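PDB 3T33: LanC-like protein GCR2 from Arabidopsis thaliana, which belongs to the LanC-like family, binds a zinc ion and may take part in abscisic acid signalling. Local coordinates for residues A[46-51]-A[400-405]; A[38-43]-A[365-370]; A[200-205]-A[241-246]; A[158-163]-A[175-180]; A[300-305]-A[347-352]. All coordinates share one frame; numbering follows the deposited sequence. Where two conformers were deposited one is given.

Contact 1 (A[46-51]-A[400-405]); sequences KSFSEK and LDMNDP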
# COMPACT_ATOMS: atom_id res chain seq x y z
N LYS A 46 -4.17 18.52 14.62
CA LYS A 46 -3.06 18.44 15.53
C LYS A 46 -3.31 17.46 16.63
O LYS A 46 -2.53 16.52 16.76
CB LYS A 46 -2.66 19.80 16.08
CG LYS A 46 -2.94 20.93 15.04
CD LYS A 46 -4.46 21.30 14.83
CE LYS A 46 -4.65 22.33 13.71
NZ LYS A 46 -4.82 21.66 12.38
N SER A 47 -4.41 17.60 17.39
CA SER A 47 -4.72 16.63 18.44
C SER A 47 -5.35 15.30 17.94
O SER A 47 -5.22 14.25 18.60
CB SER A 47 -5.60 17.24 19.54
OG SER A 47 -6.74 17.76 18.93
N PHE A 48 -6.03 15.35 16.80
CA PHE A 48 -6.52 14.11 16.22
C PHE A 48 -5.31 13.21 15.88
O PHE A 48 -5.28 12.07 16.27
CB PHE A 48 -7.31 14.42 14.96
CG PHE A 48 -7.65 13.22 14.16
CD1 PHE A 48 -8.71 12.41 14.53
CD2 PHE A 48 -6.91 12.89 13.04
CE1 PHE A 48 -9.05 11.27 13.78
CE2 PHE A 48 -7.25 11.76 12.26
CZ PHE A 48 -8.32 10.94 12.64
N SER A 49 -4.31 13.75 15.20
CA SER A 49 -3.13 12.94 14.82
C SER A 49 -2.32 12.51 16.05
O SER A 49 -1.92 11.38 16.12
CB SER A 49 -2.26 13.64 13.79
OG SER A 49 -1.81 14.82 14.36
N GLU A 50 -2.22 13.35 17.06
CA GLU A 50 -1.64 12.90 18.32
C GLU A 50 -2.41 11.72 18.96
O GLU A 50 -1.80 10.75 19.41
CB GLU A 50 -1.55 14.05 19.29
CG GLU A 50 -0.83 13.62 20.55
CD GLU A 50 -0.83 14.69 21.65
OE1 GLU A 50 -0.88 15.91 21.32
OE2 GLU A 50 -0.76 14.28 22.85
N LYS A 51 -3.73 11.79 18.96
CA LYS A 51 -4.51 10.68 19.45
C LYS A 51 -4.24 9.40 18.65
O LYS A 51 -4.08 8.34 19.25
CB LYS A 51 -6.00 10.98 19.40
CG LYS A 51 -6.79 9.99 20.16
CD LYS A 51 -8.32 10.32 20.20
CE LYS A 51 -8.67 11.51 21.07
NZ LYS A 51 -8.24 11.33 22.52
N LEU A 400 0.24 5.60 12.01
CA LEU A 400 1.49 6.34 12.04
C LEU A 400 1.63 7.27 10.84
O LEU A 400 2.16 8.40 10.95
CB LEU A 400 2.66 5.35 12.06
CG LEU A 400 2.75 4.60 13.41
CD1 LEU A 400 3.80 3.48 13.36
CD2 LEU A 400 3.03 5.56 14.61
N ASP A 401 1.18 6.81 9.68
CA ASP A 401 1.37 7.59 8.43
C ASP A 401 0.39 8.84 8.42
O ASP A 401 0.62 9.84 7.71
CB ASP A 401 1.12 6.66 7.24
CG ASP A 401 2.25 6.61 6.26
OD1 ASP A 401 3.21 7.40 6.33
OD2 ASP A 401 2.15 5.73 5.35
N MET A 402 -0.70 8.77 9.21
CA MET A 402 -1.59 9.96 9.40
C MET A 402 -0.90 11.13 10.12
O MET A 402 -1.31 12.27 10.01
CB MET A 402 -2.87 9.62 10.12
CG MET A 402 -3.77 8.58 9.47
SD MET A 402 -4.65 9.21 8.03
CE MET A 402 -5.88 10.20 8.87
N ASN A 403 0.17 10.85 10.84
CA ASN A 403 0.88 11.91 11.48
C ASN A 403 1.34 12.97 10.47
O ASN A 403 1.40 14.15 10.83
CB ASN A 403 2.07 11.37 12.24
CG ASN A 403 2.42 12.24 13.41
OD1 ASN A 403 1.69 12.25 14.42
ND2 ASN A 403 3.51 13.03 13.28
N ASP A 404 1.66 12.55 9.22
CA ASP A 404 2.16 13.50 8.24
C ASP A 404 1.54 13.12 6.89
O ASP A 404 2.19 12.51 6.03
CB ASP A 404 3.69 13.52 8.25
CG ASP A 404 4.29 14.70 7.44
OD1 ASP A 404 3.55 15.55 6.87
OD2 ASP A 404 5.51 14.78 7.37
N PRO A 405 0.26 13.42 6.74
CA PRO A 405 -0.58 12.75 5.75
C PRO A 405 -0.16 12.99 4.30
O PRO A 405 -0.38 12.12 3.44
CB PRO A 405 -2.00 13.27 6.05
CG PRO A 405 -1.84 14.41 7.08
CD PRO A 405 -0.48 14.37 7.62
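Phe48 sets CG trans to its backbone nitrogen (chi1 170°), while Met402 bends at both chi2 (-74°) and chi3 (-75°). Together these turns bring the thioether methyl to the rim of the ring. Met402 CE lies 4.0 Å from Phe48 CE2, at the ring edge and in its plane. The methyl therefore meets the side of the ring and not a face. Lys360 makes a cation-pi contact with the same phenyl group.

Next to this pair the backbones come close. The CA atoms of Ser49 and Asn403 are 5.3 Å apart, an approach consistent with the small serine side chain. Ser49 CB faces Met402 O at 4.1 Å. This carbonyl accepts a hydrogen bond from the hydroxyl of Tyr45. The Ser49 hydroxyl turns to its own helix, where it can reach both Lys46 O and Tyr45 O. Asn403 brings OD1 to 4.1 Å from Ser49 O, too far for a bond, and both atoms are acceptors.

The contact sets an early part of helix 45-69 against Met402 of helix 392-402 and Asn403 in the turn that follows. Met402 also packs on Ala363 of helix 353-375. Across the two segments the attraction is dispersion between apolar groups. Ser49 OG and Met402 O both find partners, carbonyls of its own helix for the first and the Tyr45 hydroxyl for the second, which is consistent with their burial.

Contact 2 (A[38-43]-A[365-370]); sequences TKLLSL and FLLDKS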
# COMPACT_ATOMS: atom_id res chain seq x y z
N THR A 38 -18.25 10.98 16.25
CA THR A 38 -18.44 12.29 15.66
C THR A 38 -17.50 13.25 16.33
O THR A 38 -17.04 14.17 15.72
CB THR A 38 -19.93 12.82 15.81
OG1 THR A 38 -20.33 12.64 17.18
CG2 THR A 38 -20.90 12.03 14.91
N LYS A 39 -17.23 13.05 17.61
CA LYS A 39 -16.31 13.95 18.31
C LYS A 39 -14.90 13.82 17.72
O LYS A 39 -14.25 14.82 17.47
CB LYS A 39 -16.35 13.69 19.82
CG LYS A 39 -17.78 14.05 20.38
CD LYS A 39 -17.87 14.01 21.91
CE LYS A 39 -19.29 14.37 22.42
NZ LYS A 39 -19.28 15.14 23.74
N LEU A 40 -14.44 12.59 17.48
CA LEU A 40 -13.19 12.37 16.75
C LEU A 40 -13.17 13.14 15.42
O LEU A 40 -12.21 13.84 15.09
CB LEU A 40 -12.99 10.87 16.47
CG LEU A 40 -12.63 9.96 17.62
CD1 LEU A 40 -12.63 8.47 17.22
CD2 LEU A 40 -11.24 10.37 17.97
N LEU A 41 -14.25 13.05 14.65
CA LEU A 41 -14.23 13.64 13.32
C LEU A 41 -14.09 15.17 13.37
O LEU A 41 -13.50 15.75 12.47
CB LEU A 41 -15.46 13.24 12.52
CG LEU A 41 -15.54 11.74 12.16
CD1 LEU A 41 -16.95 11.38 11.77
CD2 LEU A 41 -14.62 11.43 11.03
N SER A 42 -14.66 15.80 14.40
CA SER A 42 -14.65 17.26 14.57
C SER A 42 -13.28 17.77 15.03
O SER A 42 -12.92 18.91 14.80
CB SER A 42 -15.71 17.70 15.61
OG SER A 42 -17.01 17.17 15.33
N LEU A 43 -12.55 16.91 15.73
CA LEU A 43 -11.22 17.21 16.27
C LEU A 43 -10.28 17.94 15.26
O LEU A 43 -10.22 17.58 14.07
CB LEU A 43 -10.61 15.90 16.68
CG LEU A 43 -10.08 15.63 18.08
CD1 LEU A 43 -10.97 16.18 19.22
CD2 LEU A 43 -9.88 14.11 18.24
N PHE A 365 -13.14 5.83 12.19
CA PHE A 365 -13.97 4.63 12.26
C PHE A 365 -13.22 3.47 12.89
O PHE A 365 -13.67 2.87 13.89
CB PHE A 365 -14.47 4.21 10.88
CG PHE A 365 -15.34 2.95 10.90
CD1 PHE A 365 -14.78 1.68 10.74
CD2 PHE A 365 -16.73 3.04 11.09
CE1 PHE A 365 -15.60 0.51 10.80
CE2 PHE A 365 -17.54 1.89 11.13
CZ PHE A 365 -16.97 0.63 10.99
N LEU A 366 -12.03 3.17 12.33
CA LEU A 366 -11.18 2.13 12.91
C LEU A 366 -10.81 2.36 14.36
O LEU A 366 -10.87 1.44 15.18
CB LEU A 366 -9.87 1.99 12.11
CG LEU A 366 -9.99 1.20 10.83
CD1 LEU A 366 -8.70 1.35 10.11
CD2 LEU A 366 -10.23 -0.26 11.24
N LEU A 367 -10.37 3.55 14.72
CA LEU A 367 -10.04 3.72 16.14
C LEU A 367 -11.25 3.56 17.06
O LEU A 367 -11.17 2.95 18.16
CB LEU A 367 -9.40 5.06 16.37
CG LEU A 367 -8.81 5.41 17.75
CD1 LEU A 367 -7.66 6.34 17.50
CD2 LEU A 367 -9.78 6.13 18.64
N ASP A 368 -12.39 4.07 16.62
CA ASP A 368 -13.57 4.09 17.51
C ASP A 368 -14.21 2.70 17.64
O ASP A 368 -14.65 2.30 18.73
CB ASP A 368 -14.58 5.17 17.02
CG ASP A 368 -15.66 5.52 18.08
OD1 ASP A 368 -15.34 6.15 19.12
OD2 ASP A 368 -16.83 5.16 17.85
N LYS A 369 -14.20 1.95 16.54
CA LYS A 369 -15.06 0.79 16.42
C LYS A 369 -14.34 -0.55 16.31
O LYS A 369 -14.97 -1.60 16.59
CB LYS A 369 -15.99 0.90 15.19
CG LYS A 369 -16.84 2.20 15.05
CD LYS A 369 -17.98 2.29 16.06
CE LYS A 369 -18.63 3.67 16.04
NZ LYS A 369 -20.05 3.51 16.47
N SER A 370 -13.07 -0.54 15.86
CA SER A 370 -12.46 -1.79 15.36
C SER A 370 -12.30 -2.90 16.41
O SER A 370 -12.67 -4.03 16.15
CB SER A 370 -11.16 -1.59 14.56
OG SER A 370 -10.10 -1.09 15.34
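Directly before Leu367, which meets Leu40 across the contact, the carbonyl oxygen of Leu366 is gripped twice by Ser370. Ser370 OG donates to Leu366 O at 2.6 Å, and Ser370 N donates to Leu366 O at 3.0 Å. The two donors come from opposite faces of the carbonyl plane.

Between the helices lies one leucine methyl. Leu40 CD1 sits 3.8 Å from Asp368 CB and 4.0 Å from Leu367 CD2. Asp368 thus offers its aliphatic carbon to the leucine, while its OD1 takes a hydrogen bond from Ser36 OG. Lys369 makes a long salt bridge to Asp368. Leu40 also packs on Ser364, and Leu367 on Leu52 and Tyr55 of helix 45-69.

The short helix 36-42 is thus laid by its side chains on the long helix 353-375. This is helix-to-helix packing in a helical fold without strands, the alpha/alpha toroid known for the LanC family.

Contact 3 (A[200-205]-A[241-246]); sequences SVVEEI and NVLMHT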
# COMPACT_ATOMS: atom_id res chain seq x y z
N SER A 200 16.49 -3.67 -17.83
CA SER A 200 16.27 -4.95 -18.49
C SER A 200 14.99 -5.58 -18.03
O SER A 200 14.29 -6.22 -18.80
CB SER A 200 17.44 -5.91 -18.22
OG SER A 200 16.84 -7.17 -17.93
N VAL A 201 14.65 -5.41 -16.75
CA VAL A 201 13.38 -5.99 -16.23
C VAL A 201 12.19 -5.26 -16.85
O VAL A 201 11.18 -5.87 -17.20
CB VAL A 201 13.34 -6.00 -14.65
CG1 VAL A 201 12.08 -6.59 -14.10
CG2 VAL A 201 14.53 -6.74 -14.13
N VAL A 202 12.35 -3.95 -17.04
CA VAL A 202 11.34 -3.13 -17.69
C VAL A 202 11.09 -3.64 -19.15
O VAL A 202 9.93 -3.84 -19.56
CB VAL A 202 11.75 -1.60 -17.70
CG1 VAL A 202 10.84 -0.79 -18.67
CG2 VAL A 202 11.69 -1.00 -16.26
N GLU A 203 12.16 -3.85 -19.91
CA GLU A 203 12.01 -4.29 -21.30
C GLU A 203 11.35 -5.66 -21.39
O GLU A 203 10.42 -5.85 -22.17
CB GLU A 203 13.33 -4.22 -22.04
CG GLU A 203 13.80 -2.79 -22.23
CD GLU A 203 15.22 -2.74 -22.69
OE1 GLU A 203 15.77 -3.85 -22.84
OE2 GLU A 203 15.78 -1.62 -22.90
N GLU A 204 11.67 -6.55 -20.47
CA GLU A 204 10.97 -7.84 -20.42
C GLU A 204 9.54 -7.65 -20.08
O GLU A 204 8.68 -8.42 -20.53
CB GLU A 204 11.62 -8.82 -19.47
CG GLU A 204 10.85 -10.13 -19.20
CD GLU A 204 10.62 -11.09 -20.45
OE1 GLU A 204 11.32 -10.96 -21.49
OE2 GLU A 204 9.75 -12.00 -20.36
N ILE A 205 9.25 -6.66 -19.24
CA ILE A 205 7.85 -6.39 -18.93
C ILE A 205 7.11 -5.89 -20.19
O ILE A 205 5.99 -6.31 -20.43
CB ILE A 205 7.66 -5.50 -17.61
CG1 ILE A 205 7.99 -6.33 -16.33
CG2 ILE A 205 6.21 -5.02 -17.50
CD1 ILE A 205 8.29 -5.55 -15.07
N ASN A 241 1.73 0.80 -12.41
CA ASN A 241 2.18 1.60 -11.27
C ASN A 241 3.68 1.55 -11.20
O ASN A 241 4.34 2.59 -11.31
CB ASN A 241 1.54 1.15 -9.94
CG ASN A 241 1.94 2.03 -8.76
OD1 ASN A 241 2.65 1.61 -7.84
ND2 ASN A 241 1.48 3.23 -8.77
N VAL A 242 4.24 0.34 -11.12
CA VAL A 242 5.71 0.23 -11.07
C VAL A 242 6.37 0.88 -12.29
O VAL A 242 7.43 1.51 -12.18
CB VAL A 242 6.21 -1.26 -10.95
CG1 VAL A 242 7.65 -1.28 -10.51
CG2 VAL A 242 5.41 -2.01 -9.87
N LEU A 243 5.77 0.69 -13.47
CA LEU A 243 6.39 1.19 -14.66
C LEU A 243 6.44 2.70 -14.61
O LEU A 243 7.43 3.28 -15.01
CB LEU A 243 5.68 0.68 -15.91
CG LEU A 243 5.87 -0.83 -16.19
CD1 LEU A 243 5.00 -1.15 -17.37
CD2 LEU A 243 7.38 -1.23 -16.45
N MET A 244 5.41 3.34 -14.05
CA MET A 244 5.42 4.82 -14.01
C MET A 244 6.51 5.37 -13.15
O MET A 244 6.81 6.55 -13.22
CB MET A 244 4.07 5.40 -13.62
CG MET A 244 3.02 5.01 -14.66
SD MET A 244 1.42 5.74 -14.32
CE MET A 244 0.67 4.45 -13.29
N HIS A 245 7.11 4.51 -12.33
CA HIS A 245 8.14 4.97 -11.43
C HIS A 245 9.53 4.93 -12.03
O HIS A 245 10.48 5.28 -11.31
CB HIS A 245 8.08 4.23 -10.12
CG HIS A 245 6.94 4.65 -9.25
ND1 HIS A 245 6.99 5.78 -8.45
CD2 HIS A 245 5.71 4.14 -9.09
CE1 HIS A 245 5.84 5.93 -7.82
NE2 HIS A 245 5.04 4.94 -8.20
N THR A 246 9.64 4.58 -13.33
CA THR A 246 10.94 4.44 -14.04
C THR A 246 10.95 5.34 -15.28
O THR A 246 9.93 5.94 -15.63
CB THR A 246 11.23 2.98 -14.62
OG1 THR A 246 10.19 2.60 -15.55
CG2 THR A 246 11.22 1.97 -13.59
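Leu243 carries the buried side of this contact, with its forked end set against Val202 and Ile205. Leu243 CD2 is 4.1 Å from Val202 CG1. Leu243 CD1 is 4.1 Å from Ile205 CG2, and these two side chains run antiparallel, one alongside the other. Ile205 CG2 points to the leucine because CG1 takes the arm beside the backbone nitrogen (chi1 -72°). All three residues are buried. Val256 of helix 250-265 also touches Leu243, and Tyr168 touches Ile205.

The more open side lies at Thr246, just past the end of helix 236-244 and partly exposed. Thr246 and Val202 meet tip to tip. Val202 CG2 is 4.0 Å from Thr246 OG1 and just as near to its methyl. The hydroxyl is tied inward, since Thr246 OG1 donates to Leu243 O at 2.9 Å, in the carbonyl plane and on a lone pair. Thr246 N donates to the same oxygen. On the outer side of helix 195-212, Glu203 points away from the contact to solvent and pairs with Arg199.

The contact is mainly between branched aliphatic groups, with the threonine hydroxyl also touching Val202. The threonine can face a valine because its hydroxyl bonds back to its own helix end. With that bond made and Glu203 turned away, burial probably costs little in desolvation for these groups.

Contact 4 (A[158-163]-A[175-180]); sequences RGIRLP and AGYLWA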
# COMPACT_ATOMS: atom_id res chain seq x y z
N ARG A 158 21.89 -7.81 -4.57
CA ARG A 158 22.52 -7.93 -5.87
C ARG A 158 22.75 -9.38 -6.36
O ARG A 158 22.98 -9.58 -7.58
CB ARG A 158 23.85 -7.21 -5.82
CG ARG A 158 23.71 -5.67 -5.85
CD ARG A 158 25.07 -5.10 -5.86
NE ARG A 158 25.04 -3.67 -5.98
CZ ARG A 158 26.09 -2.89 -5.71
NH1 ARG A 158 27.24 -3.40 -5.25
NH2 ARG A 158 25.98 -1.59 -5.90
N GLY A 159 22.69 -10.35 -5.44
CA GLY A 159 22.76 -11.79 -5.80
C GLY A 159 21.44 -12.37 -6.29
O GLY A 159 21.38 -13.51 -6.84
N ILE A 160 20.36 -11.62 -6.14
CA ILE A 160 19.07 -12.13 -6.60
C ILE A 160 19.03 -12.29 -8.12
O ILE A 160 19.46 -11.40 -8.85
CB ILE A 160 17.87 -11.24 -6.07
CG1 ILE A 160 17.69 -11.43 -4.55
CG2 ILE A 160 16.56 -11.60 -6.74
CD1 ILE A 160 16.96 -10.26 -3.84
N ARG A 161 18.50 -13.41 -8.58
CA ARG A 161 18.33 -13.63 -10.01
C ARG A 161 16.89 -14.01 -10.33
O ARG A 161 16.21 -14.63 -9.51
CB ARG A 161 19.25 -14.77 -10.48
CG ARG A 161 20.76 -14.54 -10.20
CD ARG A 161 21.32 -13.54 -11.20
NE ARG A 161 22.72 -13.29 -10.80
CZ ARG A 161 23.10 -12.34 -9.95
NH1 ARG A 161 22.18 -11.51 -9.38
NH2 ARG A 161 24.40 -12.27 -9.62
N LEU A 162 16.42 -13.64 -11.51
CA LEU A 162 15.04 -13.89 -11.87
C LEU A 162 14.91 -15.07 -12.80
O LEU A 162 15.34 -14.95 -13.95
CB LEU A 162 14.44 -12.68 -12.59
CG LEU A 162 14.76 -11.34 -11.91
CD1 LEU A 162 14.33 -10.20 -12.82
CD2 LEU A 162 14.03 -11.25 -10.56
N PRO A 163 14.28 -16.19 -12.36
CA PRO A 163 14.02 -17.29 -13.33
C PRO A 163 13.23 -16.81 -14.54
O PRO A 163 12.38 -15.95 -14.39
CB PRO A 163 13.15 -18.29 -12.54
CG PRO A 163 13.14 -17.87 -11.12
CD PRO A 163 13.62 -16.42 -11.05
N ALA A 175 7.32 -7.05 -11.61
CA ALA A 175 6.99 -5.70 -11.15
C ALA A 175 7.40 -5.60 -9.65
O ALA A 175 8.03 -4.62 -9.25
CB ALA A 175 5.48 -5.39 -11.34
N GLY A 176 7.14 -6.66 -8.90
CA GLY A 176 7.53 -6.83 -7.51
C GLY A 176 9.00 -6.74 -7.17
O GLY A 176 9.39 -6.12 -6.16
N TYR A 177 9.85 -7.38 -7.98
CA TYR A 177 11.27 -7.29 -7.73
C TYR A 177 11.70 -5.86 -8.11
O TYR A 177 12.55 -5.22 -7.47
CB TYR A 177 11.97 -8.33 -8.60
CG TYR A 177 13.42 -8.02 -8.78
CD1 TYR A 177 14.35 -8.36 -7.78
CD2 TYR A 177 13.87 -7.40 -9.90
CE1 TYR A 177 15.70 -8.06 -7.92
CE2 TYR A 177 15.30 -7.08 -10.06
CZ TYR A 177 16.17 -7.43 -9.06
OH TYR A 177 17.52 -7.09 -9.14
N LEU A 178 11.17 -5.37 -9.22
CA LEU A 178 11.56 -4.07 -9.76
C LEU A 178 11.14 -2.95 -8.77
O LEU A 178 11.91 -2.01 -8.54
CB LEU A 178 10.83 -3.84 -11.08
CG LEU A 178 10.93 -2.45 -11.73
CD1 LEU A 178 12.44 -2.09 -11.94
CD2 LEU A 178 10.14 -2.42 -13.03
N TRP A 179 9.93 -3.08 -8.20
CA TRP A 179 9.52 -2.21 -7.09
C TRP A 179 10.61 -2.08 -5.95
O TRP A 179 10.95 -0.97 -5.58
CB TRP A 179 8.13 -2.61 -6.55
CG TRP A 179 7.43 -1.48 -5.74
CD1 TRP A 179 6.39 -0.67 -6.16
CD2 TRP A 179 7.76 -1.04 -4.39
NE1 TRP A 179 6.04 0.21 -5.17
CE2 TRP A 179 6.87 0.02 -4.08
CE3 TRP A 179 8.70 -1.46 -3.43
CZ2 TRP A 179 6.89 0.70 -2.80
CZ3 TRP A 179 8.72 -0.80 -2.15
CH2 TRP A 179 7.79 0.27 -1.86
N ALA A 180 11.18 -3.21 -5.51
CA ALA A 180 12.22 -3.24 -4.48
C ALA A 180 13.46 -2.48 -4.86
O ALA A 180 14.10 -1.84 -4.00
CB ALA A 180 12.63 -4.69 -4.13
O HOH W 1 19.38 -8.58 -8.11
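The Tyr177 ring has Leu162 CD2 over one face, in a CH-pi contact. Leu162 CD2 lies 4.0 Å from the ring centroid and 20° off the ring normal, and the leucine stands roughly perpendicular to the tyrosine side chain. Ile160 CG2 comes in obliquely, 3.8 Å from Tyr177 CE1. The second flat group is the Arg161 guanidinium. Gly159 O sits over one of its faces and Arg158 O lies at its edge.

Arg161 NH1 bridges two carbonyls of the loop. It donates to Arg158 O at 2.8 Å in an almost straight bond of 178°. It also reaches Ile160 O at 2.8 Å, a more bent bond that comes from above the carbonyl plane. Ile160 O has a further donor in a water at 2.9 Å. That water accepts from Tyr177 OH at 2.6 Å, so it bridges loop and helix.

The loop after helix 147-158 is thus laid on helix 174-188, with Val124 touching Ile160, Leu162 and Tyr177. Two kinds of force share one ring. Aliphatic groups grip its carbon part, and the water accepts a hydrogen bond from its hydroxyl. The arginine and the water both donate to Ile160 O, and the two may compete for it.

Contact 5 (A[300-305]-A[347-352]); sequences KAAQVY and YRLTRN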
# COMPACT_ATOMS: atom_id res chain seq x y z
N LYS A 300 -1.19 8.16 -9.39
CA LYS A 300 0.19 8.22 -9.93
C LYS A 300 0.17 8.61 -11.42
O LYS A 300 0.91 9.47 -11.87
CB LYS A 300 0.93 6.89 -9.70
CG LYS A 300 2.26 6.81 -10.36
CD LYS A 300 3.26 7.72 -9.72
CE LYS A 300 4.55 7.60 -10.41
NZ LYS A 300 5.50 8.71 -10.02
N ALA A 301 -0.69 7.98 -12.20
CA ALA A 301 -0.80 8.43 -13.61
C ALA A 301 -1.06 9.94 -13.62
O ALA A 301 -0.37 10.71 -14.31
CB ALA A 301 -1.90 7.70 -14.31
N ALA A 302 -2.01 10.38 -12.80
CA ALA A 302 -2.36 11.79 -12.78
C ALA A 302 -1.18 12.67 -12.49
O ALA A 302 -1.05 13.70 -13.13
CB ALA A 302 -3.46 12.06 -11.77
N GLN A 303 -0.33 12.30 -11.52
CA GLN A 303 0.86 13.12 -11.15
C GLN A 303 1.91 13.17 -12.26
O GLN A 303 2.61 14.17 -12.42
CB GLN A 303 1.55 12.62 -9.87
CG GLN A 303 1.07 13.23 -8.54
CD GLN A 303 1.45 12.37 -7.28
OE1 GLN A 303 2.09 11.30 -7.40
NE2 GLN A 303 1.01 12.82 -6.08
N VAL A 304 2.07 12.08 -12.98
CA VAL A 304 3.14 11.97 -13.97
C VAL A 304 2.70 12.58 -15.29
O VAL A 304 3.49 13.26 -15.97
CB VAL A 304 3.51 10.49 -14.32
CG1 VAL A 304 4.72 10.47 -15.25
CG2 VAL A 304 3.82 9.70 -13.11
N TYR A 305 1.45 12.31 -15.65
CA TYR A 305 0.96 12.65 -17.00
C TYR A 305 0.18 13.93 -17.07
O TYR A 305 0.21 14.63 -18.09
CB TYR A 305 0.23 11.46 -17.61
CG TYR A 305 1.19 10.30 -17.68
CD1 TYR A 305 2.49 10.51 -18.17
CD2 TYR A 305 0.84 9.00 -17.24
CE1 TYR A 305 3.41 9.48 -18.23
CE2 TYR A 305 1.79 7.91 -17.31
CZ TYR A 305 3.07 8.18 -17.80
OH TYR A 305 4.04 7.20 -17.88
N TYR A 347 -5.61 13.35 -1.57
CA TYR A 347 -5.19 14.52 -0.83
C TYR A 347 -3.80 14.95 -1.20
O TYR A 347 -3.59 16.12 -1.44
CB TYR A 347 -5.28 14.26 0.69
CG TYR A 347 -4.84 15.42 1.54
CD1 TYR A 347 -5.46 16.71 1.45
CD2 TYR A 347 -3.79 15.27 2.46
CE1 TYR A 347 -5.04 17.77 2.27
CE2 TYR A 347 -3.38 16.33 3.30
CZ TYR A 347 -4.02 17.57 3.19
OH TYR A 347 -3.59 18.59 3.99
N ARG A 348 -2.85 14.02 -1.27
CA ARG A 348 -1.54 14.38 -1.78
C ARG A 348 -1.63 15.02 -3.17
O ARG A 348 -0.93 15.98 -3.43
CB ARG A 348 -0.61 13.19 -1.87
CG ARG A 348 -0.25 12.47 -0.55
CD ARG A 348 1.03 11.58 -0.74
NE ARG A 348 0.69 10.42 -1.55
CZ ARG A 348 1.20 10.19 -2.74
NH1 ARG A 348 2.13 10.97 -3.25
NH2 ARG A 348 0.79 9.13 -3.41
N LEU A 349 -2.48 14.47 -4.04
CA LEU A 349 -2.56 14.95 -5.41
C LEU A 349 -3.29 16.34 -5.53
O LEU A 349 -2.84 17.17 -6.27
CB LEU A 349 -3.28 13.93 -6.27
CG LEU A 349 -3.62 14.36 -7.68
CD1 LEU A 349 -2.36 14.39 -8.55
CD2 LEU A 349 -4.73 13.49 -8.31
N THR A 350 -4.41 16.55 -4.79
CA THR A 350 -5.25 17.74 -4.99
C THR A 350 -5.06 18.86 -3.95
O THR A 350 -5.43 20.04 -4.21
CB THR A 350 -6.73 17.37 -5.02
OG1 THR A 350 -7.10 16.72 -3.79
CG2 THR A 350 -7.01 16.38 -6.15
N ARG A 351 -4.47 18.50 -2.80
CA ARG A 351 -4.45 19.33 -1.62
C ARG A 351 -5.85 19.76 -1.10
O ARG A 351 -5.98 20.78 -0.38
CB ARG A 351 -3.56 20.55 -1.83
CG ARG A 351 -2.28 20.45 -1.02
CD ARG A 351 -1.35 19.24 -1.35
NE ARG A 351 0.01 19.44 -0.83
CZ ARG A 351 0.99 18.53 -0.88
NH1 ARG A 351 0.77 17.35 -1.44
NH2 ARG A 351 2.19 18.82 -0.40
N ASN A 352 -6.88 19.00 -1.49
CA ASN A 352 -8.25 19.32 -1.17
C ASN A 352 -8.58 18.67 0.18
O ASN A 352 -8.56 17.43 0.27
CB ASN A 352 -9.20 18.86 -2.33
CG ASN A 352 -10.67 19.21 -2.05
OD1 ASN A 352 -10.98 19.59 -0.94
ND2 ASN A 352 -11.59 18.97 -3.01
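Gln303 lies across Arg348 at about a right angle, with the amide and guanidinium planes 68° apart. Gln303 NE2 is 3.6 Å from Arg348 NH1. Both are donors, so this is a contact and not a bond. The charge of Arg348 is met by Glu414, which forms a salt bridge to NH2.

Against Leu349 the glutamine runs the opposite way, its chain sliding past the leucine. Gln303 CG touches Leu349 CD1 at 3.6 Å. Leu349 swings CG away from its N (chi1 172°), and this directs its methyls at the other helix. CD2 of Leu349 rests 4.0 Å from Ala302 CB.

The join of helix 291-305 with helix 336-350 is therefore apolar at its base, where Ala302 is buried. At its polar edge the amide and guanidinium nitrogens meet without a hydrogen bond, and the arginine is probably held chiefly by Glu414.

How the contacts relate
Contacts 1 and 2 are neighbours, with centres 13 Å apart. Lys51 and Phe48 of contact 1 pack on Leu40, and their segments alternate along the chain. Contacts 3 and 4 form a second pair, 12 Å apart, joined by Val242 on Leu178 and Val201 on Leu162. The two pairs lie on opposite sides of the chain's centre, 34 to 41 Å apart between centres. Contact 5 lies 21 Å from both contact 1 and contact 3 and touches each, through Arg348 with Pro405 and Met244 with Ala301. All five lie away from the zinc site of Cys288, Cys333 and His334. The helices of contact 5 begin shortly after those ligands in sequence.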